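Halogenase (Chondromyces crocatus, PDB 3E1T) is an FAD-dependent halogenase that probably chlorinates an intermediate in the biosynthesis of chondrochloren. Local coordinates at residues 211-216 with 259-264; 350-355 with 474-479. All coordinates share one frame; numbering follows the deposited sequence.

Contact 1: residues 211-216 with 259-264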
ATOM      1  N   LEU A 211      -2.135  15.247  -6.148  1.00 34.14           N
ATOM      2  CA  LEU A 211      -1.633  15.510  -7.484  1.00 33.58           C
ATOM      3  C   LEU A 211      -0.457  14.570  -7.776  1.00 33.00           C
ATOM      4  O   LEU A 211       0.468  14.458  -6.968  1.00 32.83           O
ATOM      5  CB  LEU A 211      -1.175  16.971  -7.600  1.00 33.47           C
ATOM      6  CG  LEU A 211      -0.341  17.374  -8.824  1.00 33.76           C
ATOM      7  CD1 LEU A 211      -1.190  17.455 -10.090  1.00 34.34           C
ATOM      8  CD2 LEU A 211       0.375  18.708  -8.569  1.00 34.16           C
ATOM      9  N   SER A 212      -0.513  13.887  -8.916  1.00 32.48           N
ATOM     10  CA  SER A 212       0.606  13.075  -9.398  1.00 32.33           C
ATOM     11  C   SER A 212       0.969  13.536 -10.796  1.00 32.06           C
ATOM     12  O   SER A 212       0.085  13.702 -11.652  1.00 32.17           O
ATOM     13  CB  SER A 212       0.251  11.586  -9.420  1.00 31.76           C
ATOM     14  OG  SER A 212      -0.340  11.177  -8.195  1.00 34.15           O
ATOM     15  N   ALA A 213       2.262  13.729 -11.027  1.00 31.42           N
ATOM     16  CA  ALA A 213       2.736  14.326 -12.260  1.00 31.40           C
ATOM     17  C   ALA A 213       3.967  13.629 -12.855  1.00 31.35           C
ATOM     18  O   ALA A 213       5.037  13.590 -12.245  1.00 31.59           O
ATOM     19  CB  ALA A 213       3.008  15.828 -12.036  1.00 31.45           C
ATOM     20  N   ALA A 214       3.803  13.098 -14.058  1.00 31.20           N
ATOM     21  CA  ALA A 214       4.887  12.481 -14.809  1.00 31.85           C
ATOM     22  C   ALA A 214       5.842  13.524 -15.399  1.00 32.43           C
ATOM     23  O   ALA A 214       5.413  14.599 -15.835  1.00 32.58           O
ATOM     24  CB  ALA A 214       4.314  11.613 -15.911  1.00 31.85           C
ATOM     25  N   PHE A 215       7.135  13.213 -15.379  1.00 32.06           N
ATOM     26  CA  PHE A 215       8.152  14.009 -16.077  1.00 32.21           C
ATOM     27  C   PHE A 215       9.144  13.061 -16.743  1.00 32.32           C
ATOM     28  O   PHE A 215       8.868  11.861 -16.838  1.00 32.21           O
ATOM     29  CB  PHE A 215       8.825  15.023 -15.151  1.00 32.24           C
ATOM     30  CG  PHE A 215       9.730  14.420 -14.107  1.00 32.04           C
ATOM     31  CD1 PHE A 215      11.107  14.655 -14.152  1.00 32.02           C
ATOM     32  CD2 PHE A 215       9.212  13.651 -13.065  1.00 31.84           C
ATOM     33  CE1 PHE A 215      11.953  14.138 -13.192  1.00 31.12           C
ATOM     34  CE2 PHE A 215      10.057  13.117 -12.085  1.00 31.01           C
ATOM     35  CZ  PHE A 215      11.428  13.358 -12.151  1.00 31.97           C
ATOM     36  N   GLN A 216      10.283  13.566 -17.222  1.00 32.45           N
ATOM     37  CA  GLN A 216      11.122  12.728 -18.089  1.00 32.37           C
ATOM     38  C   GLN A 216      11.732  11.520 -17.382  1.00 32.01           C
ATOM     39  O   GLN A 216      11.975  10.491 -18.014  1.00 32.22           O
ATOM     40  CB  GLN A 216      12.225  13.526 -18.790  1.00 32.92           C
ATOM     41  CG  GLN A 216      12.789  12.766 -19.980  1.00 34.03           C
ATOM     42  CD  GLN A 216      13.786  13.546 -20.784  1.00 37.78           C
ATOM     43  OE1 GLN A 216      13.624  13.686 -22.000  1.00 40.24           O
ATOM     44  NE2 GLN A 216      14.839  14.050 -20.126  1.00 36.29           N
ATOM     45  N   CYS A 259      10.176  19.279 -13.336  1.00 41.30           N
ATOM     46  CA  CYS A 259       8.754  18.969 -13.463  1.00 41.29           C
ATOM     47  C   CYS A 259       7.926  20.250 -13.303  1.00 41.43           C
ATOM     48  O   CYS A 259       7.629  20.657 -12.180  1.00 41.69           O
ATOM     49  CB  CYS A 259       8.337  17.915 -12.431  1.00 40.97           C
ATOM     50  SG  CYS A 259       6.598  17.431 -12.543  1.00 40.49           S
ATOM     51  N   PRO A 260       7.573  20.902 -14.428  1.00 41.75           N
ATOM     52  CA  PRO A 260       6.856  22.188 -14.429  1.00 41.59           C
ATOM     53  C   PRO A 260       5.810  22.407 -13.322  1.00 41.72           C
ATOM     54  O   PRO A 260       5.960  23.349 -12.529  1.00 41.97           O
ATOM     55  CB  PRO A 260       6.222  22.217 -15.815  1.00 41.63           C
ATOM     56  CG  PRO A 260       7.256  21.571 -16.665  1.00 42.08           C
ATOM     57  CD  PRO A 260       7.883  20.470 -15.807  1.00 41.72           C
ATOM     58  N   ILE A 261       4.775  21.565 -13.254  1.00 41.21           N
ATOM     59  CA  ILE A 261       3.730  21.756 -12.239  1.00 41.16           C
ATOM     60  C   ILE A 261       4.272  21.725 -10.804  1.00 40.90           C
ATOM     61  O   ILE A 261       3.851  22.525  -9.965  1.00 40.75           O
ATOM     62  CB  ILE A 261       2.510  20.799 -12.406  1.00 41.22           C
ATOM     63  CG1 ILE A 261       1.431  21.120 -11.361  1.00 41.67           C
ATOM     64  CG2 ILE A 261       2.932  19.327 -12.332  1.00 41.06           C
ATOM     65  CD1 ILE A 261       0.016  20.723 -11.772  1.00 43.16           C
ATOM     66  N   ILE A 262       5.218  20.826 -10.539  1.00 40.42           N
ATOM     67  CA  ILE A 262       5.810  20.717  -9.207  1.00 40.28           C
ATOM     68  C   ILE A 262       6.716  21.915  -8.930  1.00 40.71           C
ATOM     69  O   ILE A 262       6.715  22.451  -7.817  1.00 40.51           O
ATOM     70  CB  ILE A 262       6.593  19.380  -9.015  1.00 40.10           C
ATOM     71  CG1 ILE A 262       5.690  18.157  -9.271  1.00 39.48           C
ATOM     72  CG2 ILE A 262       7.270  19.324  -7.635  1.00 39.43           C
ATOM     73  CD1 ILE A 262       4.390  18.090  -8.446  1.00 38.04           C
ATOM     74  N   LYS A 263       7.482  22.329  -9.940  1.00 41.17           N
ATOM     75  CA  LYS A 263       8.318  23.533  -9.826  1.00 42.15           C
ATOM     76  C   LYS A 263       7.486  24.752  -9.418  1.00 42.36           C
ATOM     77  O   LYS A 263       7.848  25.486  -8.487  1.00 42.26           O
ATOM     78  CB  LYS A 263       9.074  23.816 -11.134  1.00 42.46           C
ATOM     79  CG  LYS A 263      10.022  25.027 -11.039  1.00 43.31           C
ATOM     80  CD  LYS A 263      11.038  25.058 -12.166  1.00 44.57           C
ATOM     81  CE  LYS A 263      11.762  26.414 -12.249  1.00 45.50           C
ATOM     82  NZ  LYS A 263      12.313  26.896 -10.939  1.00 46.83           N
ATOM     83  N   GLU A 264       6.360  24.953 -10.093  1.00 42.61           N
ATOM     84  CA  GLU A 264       5.511  26.101  -9.784  1.00 43.24           C
ATOM     85  C   GLU A 264       4.796  25.978  -8.430  1.00 43.08           C
ATOM     86  O   GLU A 264       4.742  26.945  -7.663  1.00 43.25           O
ATOM     87  CB  GLU A 264       4.555  26.437 -10.940  1.00 43.54           C
ATOM     88  CG  GLU A 264       3.330  25.570 -11.075  1.00 45.20           C
ATOM     89  CD  GLU A 264       2.135  26.351 -11.623  1.00 47.24           C
ATOM     90  OE1 GLU A 264       1.803  26.175 -12.817  1.00 48.61           O
ATOM     91  OE2 GLU A 264       1.534  27.145 -10.862  1.00 46.51           O
TER
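CG of L211 (chi1 167°) and CG1 of I261 (chi1 -177°) both stand anti to the backbone N. The two side chains reach toward each other, tip to tip. CD1 of I261 touches both methyls of L211, at 3.8 Å from CD2 and 3.9 Å from CD1. CG2 of I261 rests 3.5 Å from CB of A213. An alanine in place of I261 would probably open a gap against the L211 methyls and the A213 CB. CD1 of I262 adds a looser contact, 4.1 Å from CD2 of L211. C259, the N-cap residue of the helix, fills the other end. Its SG lies 4.0 Å from CB of A213. The same sulfur is 5.4 Å from the centroid of the F215 ring, an oblique sulfur-aromatic contact. CB of C259 meets CB of F215 at 4.0 Å. The meeting atoms are carbons and one sulfur, and no hydrogen bond crosses. F220 of the adjoining strand 218-224 touches C259 and I262, and its ring meets that of F215. Strand 211-215 and helix 260-264 run at 126°, their axes 9.0 Å apart, as in a helix packed on one face of a mixed β-sheet.

Contact 2: residues 350-355 with 474-479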
ATOM      1  N   ARG A 350      -8.723 -13.971  -1.616  1.00 29.27           N
ATOM      2  CA  ARG A 350      -9.263 -12.614  -1.631  1.00 28.91           C
ATOM      3  C   ARG A 350      -8.181 -11.530  -1.697  1.00 28.37           C
ATOM      4  O   ARG A 350      -8.321 -10.546  -2.426  1.00 27.24           O
ATOM      5  CB  ARG A 350     -10.096 -12.393  -0.375  1.00 29.59           C
ATOM      6  CG  ARG A 350     -11.584 -12.248  -0.561  1.00 33.08           C
ATOM      7  CD  ARG A 350     -12.275 -13.569  -0.674  1.00 36.82           C
ATOM      8  NE  ARG A 350     -13.572 -13.526  -0.006  1.00 40.81           N
ATOM      9  CZ  ARG A 350     -14.705 -13.094  -0.548  1.00 43.14           C
ATOM     10  NH1 ARG A 350     -14.748 -12.648  -1.806  1.00 44.97           N
ATOM     11  NH2 ARG A 350     -15.808 -13.115   0.176  1.00 45.16           N
ATOM     12  N   TYR A 351      -7.124 -11.708  -0.907  1.00 26.93           N
ATOM     13  CA  TYR A 351      -6.014 -10.757  -0.834  1.00 26.41           C
ATOM     14  C   TYR A 351      -5.269 -10.674  -2.181  1.00 26.20           C
ATOM     15  O   TYR A 351      -4.982  -9.576  -2.670  1.00 27.02           O
ATOM     16  CB  TYR A 351      -5.071 -11.175   0.303  1.00 25.83           C
ATOM     17  CG  TYR A 351      -3.992 -10.168   0.754  1.00 25.39           C
ATOM     18  CD1 TYR A 351      -3.939  -8.856   0.274  1.00 23.20           C
ATOM     19  CD2 TYR A 351      -3.052 -10.545   1.708  1.00 25.73           C
ATOM     20  CE1 TYR A 351      -2.952  -7.957   0.718  1.00 23.54           C
ATOM     21  CE2 TYR A 351      -2.053  -9.663   2.151  1.00 23.88           C
ATOM     22  CZ  TYR A 351      -2.019  -8.371   1.664  1.00 24.00           C
ATOM     23  OH  TYR A 351      -1.043  -7.511   2.126  1.00 26.51           O
ATOM     24  N   ARG A 352      -4.949 -11.827  -2.756  1.00 25.79           N
ATOM     25  CA  ARG A 352      -4.277 -11.903  -4.052  1.00 26.04           C
ATOM     26  C   ARG A 352      -5.157 -11.295  -5.159  1.00 26.62           C
ATOM     27  O   ARG A 352      -4.646 -10.704  -6.110  1.00 26.79           O
ATOM     28  CB  ARG A 352      -3.932 -13.356  -4.404  1.00 25.78           C
ATOM     29  CG  ARG A 352      -2.755 -13.921  -3.629  1.00 25.80           C
ATOM     30  CD  ARG A 352      -2.285 -15.307  -4.116  1.00 25.78           C
ATOM     31  NE  ARG A 352      -1.159 -15.735  -3.289  1.00 25.74           N
ATOM     32  CZ  ARG A 352       0.097 -15.311  -3.431  1.00 26.88           C
ATOM     33  NH1 ARG A 352       0.425 -14.484  -4.420  1.00 26.14           N
ATOM     34  NH2 ARG A 352       1.039 -15.731  -2.591  1.00 26.85           N
ATOM     35  N   ARG A 353      -6.474 -11.441  -5.023  1.00 26.90           N
ATOM     36  CA  ARG A 353      -7.409 -10.867  -5.988  1.00 27.69           C
ATOM     37  C   ARG A 353      -7.338  -9.346  -5.982  1.00 27.99           C
ATOM     38  O   ARG A 353      -7.258  -8.737  -7.050  1.00 27.68           O
ATOM     39  CB  ARG A 353      -8.841 -11.341  -5.738  1.00 27.86           C
ATOM     40  CG  ARG A 353      -9.071 -12.731  -6.241  1.00 29.94           C
ATOM     41  CD  ARG A 353     -10.323 -13.381  -5.666  1.00 34.29           C
ATOM     42  NE  ARG A 353     -11.554 -12.942  -6.320  1.00 36.18           N
ATOM     43  CZ  ARG A 353     -11.970 -13.344  -7.520  1.00 38.41           C
ATOM     44  NH1 ARG A 353     -11.246 -14.182  -8.250  1.00 40.96           N
ATOM     45  NH2 ARG A 353     -13.114 -12.892  -8.009  1.00 39.70           N
ATOM     46  N   GLU A 354      -7.346  -8.743  -4.790  1.00 27.28           N
ATOM     47  CA  GLU A 354      -7.303  -7.292  -4.677  1.00 27.61           C
ATOM     48  C   GLU A 354      -5.917  -6.727  -5.046  1.00 27.32           C
ATOM     49  O   GLU A 354      -5.824  -5.698  -5.725  1.00 26.85           O
ATOM     50  CB  GLU A 354      -7.739  -6.838  -3.278  1.00 28.07           C
ATOM     51  CG  GLU A 354      -7.845  -5.314  -3.094  1.00 29.25           C
ATOM     52  CD  GLU A 354      -9.064  -4.658  -3.801  1.00 32.44           C
ATOM     53  OE1 GLU A 354      -9.894  -5.352  -4.443  1.00 32.47           O
ATOM     54  OE2 GLU A 354      -9.183  -3.424  -3.696  1.00 32.90           O
ATOM     55  N   TYR A 355      -4.860  -7.399  -4.590  1.00 26.86           N
ATOM     56  CA  TYR A 355      -3.481  -7.058  -4.962  1.00 27.51           C
ATOM     57  C   TYR A 355      -3.279  -7.158  -6.483  1.00 27.85           C
ATOM     58  O   TYR A 355      -2.673  -6.264  -7.090  1.00 28.34           O
ATOM     59  CB  TYR A 355      -2.481  -7.960  -4.219  1.00 27.46           C
ATOM     60  CG  TYR A 355      -1.074  -7.972  -4.779  1.00 27.15           C
ATOM     61  CD1 TYR A 355      -0.142  -6.989  -4.419  1.00 26.87           C
ATOM     62  CD2 TYR A 355      -0.662  -8.986  -5.650  1.00 27.10           C
ATOM     63  CE1 TYR A 355       1.169  -7.014  -4.938  1.00 26.57           C
ATOM     64  CE2 TYR A 355       0.637  -9.012  -6.176  1.00 27.12           C
ATOM     65  CZ  TYR A 355       1.532  -8.027  -5.817  1.00 26.99           C
ATOM     66  OH  TYR A 355       2.799  -8.077  -6.325  1.00 28.96           O
ATOM     67  N   HIS A 474      -2.914 -16.223 -10.939  1.00 35.32           N
ATOM     68  CA  HIS A 474      -3.882 -16.720 -11.921  1.00 37.29           C
ATOM     69  C   HIS A 474      -4.953 -17.551 -11.227  1.00 37.56           C
ATOM     70  O   HIS A 474      -6.126 -17.343 -11.461  1.00 38.45           O
ATOM     71  CB  HIS A 474      -3.217 -17.528 -13.043  1.00 37.74           C
ATOM     72  CG  HIS A 474      -4.151 -17.870 -14.168  1.00 40.61           C
ATOM     73  ND1 HIS A 474      -5.080 -18.884 -14.084  1.00 43.39           N
ATOM     74  CD2 HIS A 474      -4.318 -17.310 -15.392  1.00 42.12           C
ATOM     75  CE1 HIS A 474      -5.773 -18.945 -15.209  1.00 44.13           C
ATOM     76  NE2 HIS A 474      -5.331 -18.000 -16.020  1.00 44.18           N
ATOM     77  N   LEU A 475      -4.545 -18.474 -10.363  1.00 38.59           N
ATOM     78  CA  LEU A 475      -5.497 -19.308  -9.613  1.00 39.59           C
ATOM     79  C   LEU A 475      -6.482 -18.464  -8.780  1.00 39.53           C
ATOM     80  O   LEU A 475      -7.693 -18.714  -8.783  1.00 39.59           O
ATOM     81  CB  LEU A 475      -4.731 -20.306  -8.734  1.00 39.75           C
ATOM     82  CG  LEU A 475      -5.305 -21.708  -8.475  1.00 41.71           C
ATOM     83  CD1 LEU A 475      -5.936 -22.344  -9.730  1.00 42.33           C
ATOM     84  CD2 LEU A 475      -4.225 -22.622  -7.881  1.00 40.63           C
ATOM     85  N   ALA A 476      -5.960 -17.450  -8.090  1.00 39.34           N
ATOM     86  CA  ALA A 476      -6.780 -16.592  -7.230  1.00 39.42           C
ATOM     87  C   ALA A 476      -7.745 -15.708  -8.022  1.00 39.51           C
ATOM     88  O   ALA A 476      -8.899 -15.541  -7.632  1.00 39.26           O
ATOM     89  CB  ALA A 476      -5.894 -15.737  -6.329  1.00 39.06           C
ATOM     90  N   MET A 477      -7.269 -15.151  -9.133  1.00 39.74           N
ATOM     91  CA  MET A 477      -8.072 -14.229  -9.934  1.00 40.22           C
ATOM     92  C   MET A 477      -8.861 -14.965 -11.011  1.00 41.61           C
ATOM     93  O   MET A 477      -9.943 -14.535 -11.379  1.00 41.26           O
ATOM     94  CB  MET A 477      -7.184 -13.174 -10.591  1.00 40.02           C
ATOM     95  CG  MET A 477      -6.290 -12.405  -9.627  1.00 39.40           C
ATOM     96  SD  MET A 477      -5.165 -11.249 -10.446  1.00 38.45           S
ATOM     97  CE  MET A 477      -6.324 -10.008 -11.046  1.00 40.19           C
ATOM     98  N   PHE A 478      -8.307 -16.086 -11.470  1.00 43.36           N
ATOM     99  CA  PHE A 478      -8.706 -16.783 -12.702  1.00 45.56           C
ATOM    100  C   PHE A 478      -8.608 -15.891 -13.944  1.00 46.20           C
ATOM    101  O   PHE A 478      -9.451 -15.938 -14.838  1.00 47.09           O
ATOM    102  CB  PHE A 478     -10.045 -17.520 -12.550  1.00 46.04           C
ATOM    103  CG  PHE A 478      -9.900 -18.883 -11.940  1.00 47.68           C
ATOM    104  CD1 PHE A 478      -9.231 -19.896 -12.626  1.00 49.98           C
ATOM    105  CD2 PHE A 478     -10.397 -19.153 -10.672  1.00 48.85           C
ATOM    106  CE1 PHE A 478      -9.076 -21.166 -12.067  1.00 50.51           C
ATOM    107  CE2 PHE A 478     -10.250 -20.415 -10.102  1.00 49.56           C
ATOM    108  CZ  PHE A 478      -9.588 -21.425 -10.797  1.00 49.76           C
ATOM    109  N   GLY A 479      -7.535 -15.100 -13.979  1.00 46.86           N
ATOM    110  CA  GLY A 479      -7.316 -14.076 -14.989  1.00 47.49           C
ATOM    111  C   GLY A 479      -8.287 -12.925 -14.822  1.00 47.97           C
ATOM    112  O   GLY A 479      -9.433 -13.012 -15.261  1.00 48.43           O
TER
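A476 and M477, in the last turn of helix 467-477, are the residues of 474-479 that meet helix 340-368.

A476 makes two kinds of contact. Its CB packs 3.6 Å from CB of R352. The rest of R352 leads away: NE forms a salt bridge with E348, NH2 bonds to N290 O, and the group makes a cation-pi contact with F293. The carbonyl of A476 faces R353 instead. NH1 of R353 donates a hydrogen bond to A476 O, 2.8 Å long and nearly straight at 162°. The donor lies in the carbonyl plane on a lone pair, and the oxygen lies close to the guanidinium plane. The R353 chain is bent at chi3 (79°), which turns NE out of an extended course. CG of R353 is 3.1 Å from A476 O and CD of R353 is 3.2 Å from it, so the side chain curls round this oxygen. A positive group at the C-terminal end of a helix is likely to be favourable for the helix dipole.

M477 follows. Its CG sits 4.1 Å from CA of R353. The CA atoms of R353 and M477, 5.2 Å apart, are the nearest such pair between the segments. F478 is the first residue to leave helical phi/psi, with positive phi.

NE2 of Q473, one residue before the segment, bonds to R352 O, and F461 touches the M477 side chain. Helix 340-368 also packs on helix 315-333 through R350, Y351 and E354, on strand 288-290 through R352 and Y355, and on strand 306-307 through Y351 and Y355.

In the fold
Contact 1 and contact 2 come one after the other along the chain, and neither touches the other. Their centres are 34 Å apart and their nearest atoms about 18 Å. They share no helix or strand. Contact 1 sets helix 260-266 against strand 210-215, part of the large mixed sheet. Contact 2 joins the long helix 340-368 to helix 467-477 near the end of the modelled chain. The 118 residues between the segments of contact 2 include the unmodelled residues 411-459. Contact 2 thus ties a late part of the chain back to the flavoprotein body, while contact 1 is local to the sheet region.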